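Local coordinates for general Secretion Pathway Protein (PDB 4G54) that forms a periplasmic part of the EpsAB fusion protein of the type II secretion system and probably binds peptidoglycan, at residues Leu67-Gln70 / Glu71-Thr75; Leu94-Asp98 / Pro99-Val103; Arg194-Ala197 / Arg198-Met202. All coordinates share one frame; numbering follows the deposited sequence.

Interaction 1 of 3, residues Leu67-Gln70 / Glu71-Thr75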
# COMPACT_ATOMS: atom_id res chain seq x y z
N LEU A 67 12.83 2.25 -7.35
CA LEU A 67 13.27 1.12 -6.47
C LEU A 67 14.29 0.32 -7.23
O LEU A 67 14.23 0.30 -8.48
CB LEU A 67 12.14 0.16 -6.10
CG LEU A 67 11.27 0.53 -4.91
CD1 LEU A 67 10.92 1.97 -4.87
CD2 LEU A 67 10.04 -0.36 -4.74
N ASN A 68 15.11 -0.43 -6.49
CA ASN A 68 15.92 -1.51 -7.14
C ASN A 68 15.20 -2.83 -6.86
O ASN A 68 14.11 -2.89 -6.20
CB ASN A 68 17.37 -1.47 -6.70
CG ASN A 68 17.52 -1.64 -5.18
OD1 ASN A 68 16.86 -2.50 -4.60
ND2 ASN A 68 18.37 -0.83 -4.53
N TRP A 69 15.72 -3.95 -7.38
CA TRP A 69 15.05 -5.22 -7.25
C TRP A 69 15.04 -5.73 -5.83
O TRP A 69 14.04 -6.37 -5.42
CB TRP A 69 15.82 -6.23 -8.18
CG TRP A 69 15.46 -7.63 -8.03
CD1 TRP A 69 16.36 -8.66 -7.86
CD2 TRP A 69 14.14 -8.29 -8.14
NE1 TRP A 69 15.72 -9.89 -7.84
CE2 TRP A 69 14.37 -9.70 -8.00
CE3 TRP A 69 12.83 -7.83 -8.33
CZ2 TRP A 69 13.32 -10.64 -8.03
CZ3 TRP A 69 11.79 -8.77 -8.36
CH2 TRP A 69 12.05 -10.15 -8.25
N GLN A 70 16.12 -5.48 -5.08
CA GLN A 70 16.18 -5.86 -3.64
C GLN A 70 15.01 -5.14 -2.94
O GLN A 70 14.22 -5.76 -2.21
CB GLN A 70 17.55 -5.47 -3.02
CG GLN A 70 17.54 -5.70 -1.51
CD GLN A 70 17.66 -7.16 -1.02
OE1 GLN A 70 17.52 -8.16 -1.80
NE2 GLN A 70 17.89 -7.31 0.32
N GLU A 71 14.83 -3.85 -3.23
CA GLU A 71 13.76 -3.07 -2.56
C GLU A 71 12.37 -3.56 -3.01
O GLU A 71 11.46 -3.69 -2.15
CB GLU A 71 13.93 -1.58 -2.82
CG GLU A 71 15.13 -0.99 -2.12
CD GLU A 71 15.56 0.38 -2.65
OE1 GLU A 71 15.25 0.77 -3.81
OE2 GLU A 71 16.25 1.10 -1.87
N LEU A 72 12.19 -3.90 -4.28
CA LEU A 72 10.91 -4.28 -4.76
C LEU A 72 10.50 -5.57 -4.03
O LEU A 72 9.36 -5.75 -3.61
CB LEU A 72 11.02 -4.54 -6.29
CG LEU A 72 9.64 -4.83 -6.92
CD1 LEU A 72 8.85 -3.50 -6.89
CD2 LEU A 72 9.78 -5.27 -8.35
N GLN A 73 11.44 -6.47 -3.81
CA GLN A 73 11.12 -7.71 -3.11
C GLN A 73 10.62 -7.51 -1.71
O GLN A 73 9.91 -8.43 -1.21
CB GLN A 73 12.37 -8.62 -3.03
CG GLN A 73 12.68 -9.24 -4.39
CD GLN A 73 14.05 -9.93 -4.35
OE1 GLN A 73 15.12 -9.40 -4.82
NE2 GLN A 73 14.05 -11.11 -3.75
N GLN A 74 10.92 -6.36 -1.08
CA GLN A 74 10.50 -6.11 0.30
C GLN A 74 9.16 -5.44 0.38
O GLN A 74 8.74 -5.04 1.48
CB GLN A 74 11.55 -5.21 0.98
CG GLN A 74 12.99 -5.72 0.92
CD GLN A 74 13.23 -6.90 1.81
OE1 GLN A 74 12.33 -7.74 2.04
NE2 GLN A 74 14.46 -6.99 2.34
N THR A 75 8.53 -5.22 -0.77
CA THR A 75 7.25 -4.40 -0.65
C THR A 75 6.22 -5.07 0.23
O THR A 75 5.93 -6.28 0.03
CB THR A 75 6.67 -4.03 -2.01
OG1 THR A 75 5.60 -3.08 -1.82
CG2 THR A 75 6.16 -5.21 -2.79
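A capping box between Asn68 and Glu71 opens the short helix 69-73. In one direction, Glu71 N donates to Asn68 OD1 at 2.8 Å in a nearly straight bond. In the other, Asn68 N donates to Glu71 OE1 at 2.9 Å, meeting the anti side of the carboxylate, 27° out of its plane. Asn68 turns its CG between its backbone N and carbonyl carbon (chi1 59°), which folds OD1 back over the first turn. The Asn68 amide and Glu71 carboxylate planes end up stacked, only 20° apart. Helical bonds follow at once, Leu72 N to Asn68 O and Gln73 N to Trp69 O.

Side chains pack along the same turn. Gln73 CG sits over the six-membered ring of Trp69, 3.8 Å from its centroid and almost on the ring normal, a CH-pi contact. Leu72 divides its branches: CD2 touches the edge of the indole, 4.0 Å from Trp69 CE3, while CD1 meets Leu67 CD2 at the same distance. Leu118 of helix 115-121 also packs on both Trp69 and Leu72. Reciprocal bonds between the N-cap residue and the third residue after it are the signature of a capping box at a helix N-terminus.

Interaction 2 of 3, residues Leu94-Asp98 / Pro99-Val103; sequences LLEVD and PERVV
Main-chain hydrogen bonds join Leu94-Asp98 to Pro99-Val103 as the end of a beta hairpin. Leu95 N donates to Val103 O and Val103 N to Glu96 O, so Leu95 and Glu96 both face Val103, a classic beta bulge. Nearer the turn, Asp98 N bonds to Arg101 O at 3.0 Å.

The turn is also held by a carboxylate. Asp98 OD1 accepts from Glu100 N at 2.8 Å and from Arg101 N at 3.0 Å, the two donors arriving from opposite faces of its plane. A water donates to both Asp98 OD2 and Glu100 OE1.

Charges form a network on Arg101, whose chain bends at chi2 (76°) and chi3 to bring the guanidinium back over the strands. Glu96 OE2 makes a salt bridge to Arg101 NH2 at 3.1 Å, the two planes 60° apart. On the opposite face from Glu96 CG, Asp98 OD2 lies over the guanidinium centre, the planes 13° apart; its long bridge to Arg101 NE (3.6 Å) is electrostatic, with no N-H aimed at it. Arg101 NE is buried without a hydrogen-bond partner.

Apolar packing brings Val97 CG2 to 3.5 Å from Val102 CG1, with Leu94 CD1 against Val102 CB. Strand 110-114 continues the sheet beyond 101-105, while helix 69-73 covers Leu94 and Val97.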
# COMPACT_ATOMS: atom_id res chain seq x y z
N LEU A 94 1.87 -5.09 -9.68
CA LEU A 94 2.63 -6.20 -9.04
C LEU A 94 1.81 -6.62 -7.85
O LEU A 94 1.58 -5.85 -6.90
CB LEU A 94 4.02 -5.67 -8.57
CG LEU A 94 4.83 -6.67 -7.72
CD1 LEU A 94 5.31 -7.77 -8.56
CD2 LEU A 94 6.05 -5.92 -7.13
N LEU A 95 1.38 -7.90 -7.85
CA LEU A 95 0.59 -8.43 -6.75
C LEU A 95 1.47 -9.09 -5.77
O LEU A 95 1.21 -8.92 -4.54
CB LEU A 95 -0.49 -9.46 -7.32
CG LEU A 95 -1.33 -10.20 -6.31
CD1 LEU A 95 -2.29 -9.24 -5.60
CD2 LEU A 95 -2.14 -11.29 -7.10
N GLU A 96 2.40 -9.95 -6.21
CA GLU A 96 3.34 -10.54 -5.24
C GLU A 96 4.68 -10.77 -5.89
O GLU A 96 4.79 -10.76 -7.08
CB GLU A 96 2.82 -11.79 -4.61
CG GLU A 96 2.43 -12.83 -5.58
CD GLU A 96 1.75 -14.02 -4.81
OE1 GLU A 96 0.59 -14.37 -5.08
OE2 GLU A 96 2.42 -14.57 -3.90
N VAL A 97 5.67 -11.01 -5.06
CA VAL A 97 7.04 -11.06 -5.55
C VAL A 97 7.85 -11.97 -4.67
O VAL A 97 7.66 -11.99 -3.42
CB VAL A 97 7.69 -9.65 -5.57
CG1 VAL A 97 7.58 -8.87 -4.17
CG2 VAL A 97 9.18 -9.76 -6.01
N ASP A 98 8.73 -12.76 -5.30
CA ASP A 98 9.72 -13.57 -4.53
C ASP A 98 11.03 -13.53 -5.34
O ASP A 98 11.05 -12.87 -6.38
CB ASP A 98 9.18 -14.96 -4.17
CG ASP A 98 9.08 -15.92 -5.36
OD1 ASP A 98 9.84 -15.77 -6.35
OD2 ASP A 98 8.29 -16.90 -5.27
N PRO A 99 12.14 -14.11 -4.85
CA PRO A 99 13.40 -14.01 -5.64
C PRO A 99 13.37 -14.55 -7.04
O PRO A 99 14.24 -14.16 -7.85
CB PRO A 99 14.38 -14.87 -4.82
CG PRO A 99 13.86 -14.65 -3.43
CD PRO A 99 12.39 -14.65 -3.50
N GLU A 100 12.40 -15.40 -7.34
CA GLU A 100 12.39 -16.03 -8.64
C GLU A 100 11.35 -15.51 -9.66
O GLU A 100 11.54 -15.68 -10.89
CB GLU A 100 12.22 -17.56 -8.45
CG GLU A 100 13.44 -18.27 -7.79
CD GLU A 100 13.15 -19.76 -7.58
OE1 GLU A 100 11.95 -20.12 -7.50
OE2 GLU A 100 14.08 -20.58 -7.52
N ARG A 101 10.25 -14.93 -9.17
CA ARG A 101 9.09 -14.65 -10.04
C ARG A 101 8.27 -13.52 -9.46
O ARG A 101 8.29 -13.31 -8.24
CB ARG A 101 8.12 -15.87 -10.14
CG ARG A 101 7.32 -16.18 -8.82
CD ARG A 101 6.06 -15.22 -8.42
NE ARG A 101 6.01 -14.70 -7.00
CZ ARG A 101 5.35 -15.29 -5.98
NH1 ARG A 101 4.63 -16.40 -6.20
NH2 ARG A 101 5.36 -14.76 -4.73
N VAL A 102 7.57 -12.80 -10.31
CA VAL A 102 6.59 -11.81 -9.81
C VAL A 102 5.27 -12.19 -10.47
O VAL A 102 5.21 -12.82 -11.53
CB VAL A 102 6.95 -10.41 -10.19
CG1 VAL A 102 8.22 -9.93 -9.39
CG2 VAL A 102 7.17 -10.22 -11.77
N VAL A 103 4.21 -11.92 -9.71
CA VAL A 103 2.83 -12.10 -10.24
C VAL A 103 2.29 -10.74 -10.59
O VAL A 103 2.29 -9.81 -9.80
CB VAL A 103 1.90 -12.81 -9.22
CG1 VAL A 103 0.45 -12.88 -9.76
CG2 VAL A 103 2.52 -14.18 -8.97
O HOH W 1 9.56 -18.92 -6.46

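Interaction 3 of 3, residues Arg194-Ala197 / Arg198-Met202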
# COMPACT_ATOMS: atom_id res chain seq x y z
N ARG A 194 7.81 10.35 11.25
CA ARG A 194 8.61 9.21 10.73
C ARG A 194 7.93 7.87 11.22
O ARG A 194 7.84 6.91 10.45
CB ARG A 194 10.01 9.29 11.24
CG ARG A 194 10.85 8.25 10.50
CD ARG A 194 12.25 8.26 11.13
NE ARG A 194 13.08 7.41 10.22
CZ ARG A 194 14.29 6.93 10.52
NH1 ARG A 194 14.97 6.21 9.58
NH2 ARG A 194 14.85 7.17 11.66
N THR A 195 7.43 7.88 12.46
CA THR A 195 6.90 6.68 13.09
C THR A 195 5.56 6.33 12.43
O THR A 195 5.35 5.16 12.04
CB THR A 195 6.65 6.96 14.54
OG1 THR A 195 7.97 7.25 15.12
CG2 THR A 195 6.05 5.75 15.29
N LEU A 196 4.66 7.31 12.28
CA LEU A 196 3.34 6.99 11.62
C LEU A 196 3.51 6.71 10.11
O LEU A 196 2.75 5.85 9.59
CB LEU A 196 2.38 8.16 11.81
CG LEU A 196 1.85 8.30 13.28
CD1 LEU A 196 0.95 9.58 13.39
CD2 LEU A 196 1.02 7.05 13.71
N ALA A 197 4.52 7.30 9.43
CA ALA A 197 4.69 6.99 8.02
C ALA A 197 5.16 5.55 7.88
O ALA A 197 4.60 4.87 6.99
CB ALA A 197 5.69 7.94 7.34
N ARG A 198 6.11 5.13 8.70
CA ARG A 198 6.53 3.74 8.60
C ARG A 198 5.43 2.78 8.97
O ARG A 198 5.24 1.80 8.25
CB ARG A 198 7.70 3.57 9.54
CG ARG A 198 8.38 2.13 9.55
CD ARG A 198 9.07 1.82 8.19
NE ARG A 198 10.23 2.73 8.07
CZ ARG A 198 11.40 2.65 8.72
NH1 ARG A 198 12.34 3.62 8.62
NH2 ARG A 198 11.69 1.65 9.55
N LEU A 199 4.69 3.06 10.07
CA LEU A 199 3.65 2.14 10.52
C LEU A 199 2.60 1.93 9.42
O LEU A 199 2.21 0.78 9.10
CB LEU A 199 2.97 2.75 11.77
CG LEU A 199 1.83 1.90 12.28
CD1 LEU A 199 2.34 0.51 12.80
CD2 LEU A 199 1.26 2.67 13.47
N GLN A 200 2.18 3.06 8.79
CA GLN A 200 1.04 2.91 7.87
C GLN A 200 1.49 2.46 6.49
O GLN A 200 0.70 1.87 5.72
CB GLN A 200 0.32 4.27 7.77
CG GLN A 200 -0.49 4.43 9.09
CD GLN A 200 -0.97 5.89 9.15
OE1 GLN A 200 -2.14 6.14 8.92
NE2 GLN A 200 -0.07 6.85 9.39
N HIS A 201 2.78 2.64 6.11
CA HIS A 201 3.20 2.02 4.87
C HIS A 201 3.34 0.50 5.06
O HIS A 201 3.13 -0.26 4.11
CB HIS A 201 4.51 2.70 4.42
CG HIS A 201 5.00 2.18 3.10
ND1 HIS A 201 4.62 2.66 1.87
CD2 HIS A 201 5.86 1.14 2.87
CE1 HIS A 201 5.22 1.95 0.91
NE2 HIS A 201 5.95 1.01 1.49
N MET A 202 3.62 0.03 6.30
CA MET A 202 3.81 -1.43 6.50
C MET A 202 2.50 -2.18 6.64
O MET A 202 2.35 -3.32 6.13
CB MET A 202 4.65 -1.61 7.80
CG MET A 202 6.13 -1.22 7.77
SD MET A 202 6.79 -1.47 9.46
CE MET A 202 6.45 -3.24 9.64
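Arg194 and Arg198, one turn apart on helix 193-202, run side by side and point the same way, yet their guanidinium groups stand almost perpendicular, with planes 88° apart. Their nearest side-chain atoms, Arg194 NH1 and Arg198 NH1, are 3.8 Å apart; Arg194 NH1 comes near the plane of the Arg198 guanidinium, at its edge. The approach places like charges close together. Chain shape explains how they meet: Arg194 is fully extended from CG to NE, whereas Arg198 bends at chi2 and chi3. Arg198 NH2 is hydrogen-bonded to Gln183 O, which holds one end of that guanidinium.

Gln200 turns back along the helix toward Leu196. With CG anti to its own carbonyl carbon (chi1 -76°), it carries NE2 to 3.0 Å from Leu196 O, in a nearly straight hydrogen bond. The acceptor lies in the Gln200 amide plane, but NE2 stands above the Leu196 carbonyl plane, 62° out of it. Gln200 N reaches the same oxygen, also at 3.0 Å, from the opposite face, and Leu196 O is thus gripped twice by one residue. The far end of the amide is held as well, since Gln200 OE1 accepts from Leu134 N.

Leu196 and Leu199 meet more loosely, CD2 to CD2 at 4.4 Å. The i to i+4 backbone bonds continue through Arg198 N to Arg194 O, Leu199 N to Thr195 O and His201 N to Ala197 O.

Helix 193-202 packs with helices 145-158 and 170-182, consistent with the small helical bundle of a putative peptidoglycan-binding domain. Leu196 and Leu199 both pack on Leu150 of the first, while Phe179 of the second touches Arg198 and Leu199. Thr195 OG1 bonds to Gln180 there, and His201 makes edge-to-face contacts with Trp130 of strand 125-131 and with His77.

Along the chain the three contacts come in series. Interactions 1 and 2, with centres about 10 Å apart, touch: Trp69 CH2 is 3.4 Å from Asp98 O. Helix 69-73 thus rests against the hairpin of strands 88-97 and 101-105 in the six-stranded antiparallel sheet of one C39-like unit. Interaction 3 belongs to a separate helical unit beside it. Its centre is about 17 Å from that of interaction 1 and 23 Å from that of interaction 2; nearest atoms of interactions 1 and 3 are about 5 Å apart, as the end of helix 193-202 reaches the sheet-bearing part. This is consistent with a periplasmic region built from two units, the helical one probably binding peptidoglycan.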